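Long-range contacts in Lys-gingipain W83 (Porphyromonas gingivalis, PDB 6I9A), which cleaves proteins after lysine residues as a secreted cysteine endopeptidase of family C25, here the catalytic subunit captured with the inhibitor KYT-36: residues A[198-203]-A[223-228]; A[129-134]-A[267-272]. All blocks are in the same frame, centred on the assembly; numbering follows the deposited sequence.

Overall arrangement
Both contacts lie within the family C25 peptidase region, about 21 Å apart between centres and about 8 Å between nearest atoms, so they do not touch. Along the chain, residues 198-203 and 223-228 both fall between the two segments of contact 2. Contact 1 is the more buried: it joins the turn before helix 202-206 to edge strand 226-228 of a small antiparallel sheet, mainly through one aromatic ring and its hydroxyl. Contact 2 is partly buried and polar, with an asparagine on helix 126-141 meeting the loop between helix 261-267 and strand 273-279, aided by three waters. Segment 223-228 begins at Ala223, which touches the inhibitor, whereas contact 2 adjoins a calcium site through Arg267.

Contact 1: residues A[198-203]-A[223-228]; sequences TGCYSH and ADPLLT
Tyr201 reaches from the turn before helix 202-206 and lays its ring between Cys200 SG and Leu227, with Pro225 at its edge. Its hydroxyl donates a hydrogen bond of 2.7 Å from Tyr201 OH to Pro225 O, with the donor 43° out of the carbonyl plane. That carbonyl sits at the ring edge, and the side chains of Tyr201 and Pro225 cross at about a right angle. Leu227 covers one face: its CB stands 3.8 Å from the Tyr201 ring centroid, 19° off the normal, a CH-pi contact displaced toward the rim, while Leu227 CD2 lies over the same face, above ring atoms CD1 and CE1. Cys200 covers the opposite face, its SG over the ring centre. With chi1 at 62°, that sulfur stands between the backbone N and the carbonyl carbon, and it also packs on Pro225, SG to CG 3.6 Å. Pro225 follows a cis peptide bond, and Ile156 of strand 152-157 touches Cys200, Tyr201 and Pro225 alike. The result is an aromatic ring sandwiched between the cysteine of a type I beta turn, Gly199 to Ser202, and a leucine of the edge strand of the small antiparallel sheet 217-228; Ala223, in the same sheet, touches the bound inhibitor.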
# COMPACT_ATOMS: atom_id res chain seq x y z
N THR A 198 22.45 12.15 13.90
CA THR A 198 23.58 11.75 13.08
C THR A 198 23.56 10.27 12.70
O THR A 198 23.40 9.41 13.58
CB THR A 198 24.85 12.02 13.85
OG1 THR A 198 24.77 13.33 14.42
CG2 THR A 198 26.07 11.90 12.97
N GLY A 199 23.64 10.02 11.40
CA GLY A 199 23.72 8.66 10.86
C GLY A 199 22.39 7.94 10.74
O GLY A 199 22.36 6.78 10.32
N CYS A 200 21.27 8.61 11.03
CA CYS A 200 19.99 7.89 11.05
C CYS A 200 19.58 7.31 9.70
O CYS A 200 18.86 6.33 9.69
CB CYS A 200 18.87 8.77 11.61
SG CYS A 200 18.53 10.27 10.64
N TYR A 201 19.99 7.90 8.58
CA TYR A 201 19.57 7.38 7.27
C TYR A 201 20.53 6.32 6.71
O TYR A 201 20.21 5.72 5.69
CB TYR A 201 19.33 8.51 6.28
CG TYR A 201 18.20 9.42 6.76
CD1 TYR A 201 16.91 8.91 6.98
CD2 TYR A 201 18.40 10.79 6.96
CE1 TYR A 201 15.86 9.73 7.37
CE2 TYR A 201 17.37 11.61 7.38
CZ TYR A 201 16.10 11.07 7.57
OH TYR A 201 15.04 11.86 7.96
N SER A 202 21.62 6.03 7.42
CA SER A 202 22.50 4.93 6.98
C SER A 202 21.75 3.62 6.88
O SER A 202 22.03 2.76 6.02
CB SER A 202 23.64 4.75 7.99
OG SER A 202 24.56 5.81 7.80
N HIS A 203 20.76 3.46 7.77
CA HIS A 203 20.00 2.21 7.87
C HIS A 203 19.14 1.97 6.62
O HIS A 203 18.82 0.82 6.31
CB HIS A 203 19.13 2.22 9.14
CG HIS A 203 19.93 2.60 10.35
ND1 HIS A 203 20.99 1.85 10.80
CD2 HIS A 203 19.78 3.66 11.17
CE1 HIS A 203 21.45 2.48 11.87
NE2 HIS A 203 20.76 3.58 12.13
N ALA A 223 12.61 16.93 6.24
CA ALA A 223 13.42 18.13 6.41
C ALA A 223 14.44 18.10 7.54
O ALA A 223 15.49 18.77 7.40
CB ALA A 223 12.52 19.35 6.58
N ASP A 224 14.16 17.44 8.65
CA ASP A 224 15.13 17.49 9.77
C ASP A 224 14.83 16.35 10.75
O ASP A 224 13.83 16.42 11.49
CB ASP A 224 15.01 18.84 10.51
CG ASP A 224 16.09 19.05 11.54
OD1 ASP A 224 16.80 18.10 11.85
OD2 ASP A 224 16.19 20.19 12.08
N PRO A 225 15.63 15.30 10.75
CA PRO A 225 16.89 15.16 10.02
C PRO A 225 16.67 15.11 8.51
O PRO A 225 15.70 14.51 8.02
CB PRO A 225 17.48 13.85 10.54
CG PRO A 225 16.28 13.07 11.07
CD PRO A 225 15.42 14.16 11.66
N LEU A 226 17.56 15.74 7.76
CA LEU A 226 17.38 15.95 6.36
C LEU A 226 17.68 14.73 5.50
O LEU A 226 18.77 14.12 5.57
CB LEU A 226 18.32 17.11 5.93
CG LEU A 226 18.25 17.53 4.45
CD1 LEU A 226 16.88 18.18 4.12
CD2 LEU A 226 19.36 18.53 4.11
N LEU A 227 16.72 14.42 4.62
CA LEU A 227 16.88 13.39 3.58
C LEU A 227 16.27 13.97 2.33
O LEU A 227 15.05 14.12 2.26
CB LEU A 227 16.20 12.09 3.97
CG LEU A 227 16.33 10.93 2.98
CD1 LEU A 227 17.78 10.47 2.80
CD2 LEU A 227 15.43 9.77 3.40
N THR A 228 17.10 14.33 1.38
CA THR A 228 16.60 14.97 0.17
C THR A 228 16.40 13.99 -0.99
O THR A 228 16.97 12.89 -0.99
CB THR A 228 17.58 16.06 -0.32
OG1 THR A 228 18.76 15.37 -0.76
CG2 THR A 228 17.92 17.08 0.77

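Contact 2: residues A[129-134]-A[267-272]; sequences LTNIID and RVKEKG
Asn131, on helix 126-141, uses both ends of its carboxamide to meet the loop after helix 261-267. Its ND2 donates to Arg267 O at 2.9 Å, with an N-H...O angle of 150°; the acceptor lies 15° out of the amide plane. At the other end of the amide, Lys269 NZ donates to Asn131 OD1 at 3.1 Å, nearly along the C=O axis. The lysine side chain crosses the asparagine at about a right angle, its CG passing 3.4 Å from Asn131 OD1. Only chi4, at 70°, bends the otherwise extended lysine chain, and it sets NZ near OD1. Ile132 CG1 comes within 4.2 Å of Arg267 CA. The guanidinium of Arg267 points to other partners: NH2 bonds Asp85, a calcium ligand, and Ser122. One water links Asn131 O to Glu270 N. Lys269 NZ makes three donor bonds, to OD1 and to two waters that donate onward to Asn131 OD1 and Asp134 OD2. OD1 thus accepts twice while ND2 donates, which sets which end of the carboxamide is O and which is N. Asp134 OD2, 4.3 Å from Lys269 NZ, is too far for a salt bridge, but the intervening water and the opposite charges probably favour the ammonium's position and its protonated state.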
# COMPACT_ATOMS: atom_id res chain seq x y z
N LEU A 129 8.79 3.38 -14.58
CA LEU A 129 7.75 2.43 -14.17
C LEU A 129 8.34 1.04 -13.95
O LEU A 129 8.03 0.39 -12.95
CB LEU A 129 6.59 2.39 -15.20
CG LEU A 129 5.47 1.45 -14.80
CD1 LEU A 129 4.80 1.84 -13.49
CD2 LEU A 129 4.44 1.36 -15.90
N THR A 130 9.24 0.60 -14.86
CA THR A 130 9.90 -0.67 -14.66
C THR A 130 10.68 -0.68 -13.35
O THR A 130 10.71 -1.71 -12.66
CB THR A 130 10.81 -0.93 -15.85
OG1 THR A 130 9.95 -1.11 -16.99
CG2 THR A 130 11.70 -2.17 -15.65
N ASN A 131 11.30 0.45 -12.98
CA ASN A 131 12.04 0.49 -11.72
C ASN A 131 11.13 0.16 -10.56
O ASN A 131 11.49 -0.56 -9.63
CB ASN A 131 12.62 1.87 -11.50
CG ASN A 131 13.73 2.21 -12.43
OD1 ASN A 131 14.29 1.33 -13.12
ND2 ASN A 131 14.11 3.48 -12.50
N ILE A 132 9.92 0.76 -10.55
CA ILE A 132 8.98 0.51 -9.45
C ILE A 132 8.58 -0.95 -9.46
O ILE A 132 8.57 -1.62 -8.43
CB ILE A 132 7.72 1.39 -9.59
CG1 ILE A 132 8.08 2.89 -9.63
CG2 ILE A 132 6.73 1.07 -8.44
CD1 ILE A 132 6.88 3.79 -9.94
N ILE A 133 8.18 -1.43 -10.67
CA ILE A 133 7.68 -2.81 -10.78
C ILE A 133 8.71 -3.82 -10.34
O ILE A 133 8.38 -4.80 -9.67
CB ILE A 133 7.25 -3.06 -12.25
CG1 ILE A 133 6.02 -2.22 -12.54
CG2 ILE A 133 7.01 -4.57 -12.52
CD1 ILE A 133 5.67 -2.15 -14.04
N ASP A 134 10.00 -3.61 -10.72
CA ASP A 134 11.01 -4.62 -10.34
C ASP A 134 11.15 -4.74 -8.83
O ASP A 134 11.38 -5.83 -8.27
CB ASP A 134 12.34 -4.25 -10.96
CG ASP A 134 12.38 -4.45 -12.47
OD1 ASP A 134 11.52 -5.20 -13.01
OD2 ASP A 134 13.30 -3.90 -13.11
N ARG A 267 10.50 5.86 -7.72
CA ARG A 267 11.07 5.77 -9.08
C ARG A 267 12.52 5.30 -9.10
O ARG A 267 12.94 4.78 -10.14
CB ARG A 267 11.00 7.13 -9.78
CG ARG A 267 9.61 7.58 -10.11
CD ARG A 267 9.63 9.01 -10.60
NE ARG A 267 8.28 9.38 -10.99
CZ ARG A 267 7.96 10.50 -11.64
NH1 ARG A 267 8.90 11.40 -11.93
NH2 ARG A 267 6.69 10.75 -11.96
N VAL A 268 13.31 5.52 -8.05
CA VAL A 268 14.74 5.21 -8.14
C VAL A 268 14.98 3.72 -8.36
O VAL A 268 14.29 2.84 -7.81
CB VAL A 268 15.52 5.75 -6.92
CG1 VAL A 268 15.72 7.27 -7.01
CG2 VAL A 268 14.88 5.35 -5.59
N LYS A 269 16.00 3.43 -9.20
CA LYS A 269 16.26 2.07 -9.66
C LYS A 269 17.03 1.24 -8.64
O LYS A 269 18.10 1.66 -8.20
CB LYS A 269 17.08 2.11 -10.97
CG LYS A 269 17.26 0.71 -11.55
CD LYS A 269 17.81 0.77 -12.99
CE LYS A 269 17.68 -0.58 -13.73
NZ LYS A 269 16.24 -0.95 -14.08
N GLU A 270 16.50 0.07 -8.28
CA GLU A 270 17.20 -0.90 -7.42
C GLU A 270 17.70 -0.25 -6.13
O GLU A 270 18.74 -0.61 -5.58
CB GLU A 270 18.36 -1.59 -8.19
CG GLU A 270 17.82 -2.47 -9.33
CD GLU A 270 18.87 -3.11 -10.21
OE1 GLU A 270 20.06 -2.75 -10.09
OE2 GLU A 270 18.50 -3.98 -11.02
N LYS A 271 16.88 0.65 -5.60
CA LYS A 271 17.12 1.29 -4.30
C LYS A 271 15.80 1.93 -3.89
O LYS A 271 14.85 1.96 -4.67
CB LYS A 271 18.29 2.29 -4.42
CG LYS A 271 17.93 3.50 -5.28
CD LYS A 271 19.11 4.46 -5.58
CE LYS A 271 20.22 3.87 -6.43
NZ LYS A 271 19.84 3.78 -7.87
N GLY A 272 15.79 2.50 -2.70
CA GLY A 272 14.57 3.18 -2.25
C GLY A 272 13.44 2.21 -1.92
O GLY A 272 13.64 1.10 -1.38
O HOH W 1 14.28 -1.09 -9.59
O HOH W 2 14.66 0.54 -15.83
O HOH W 3 15.10 -2.34 -11.95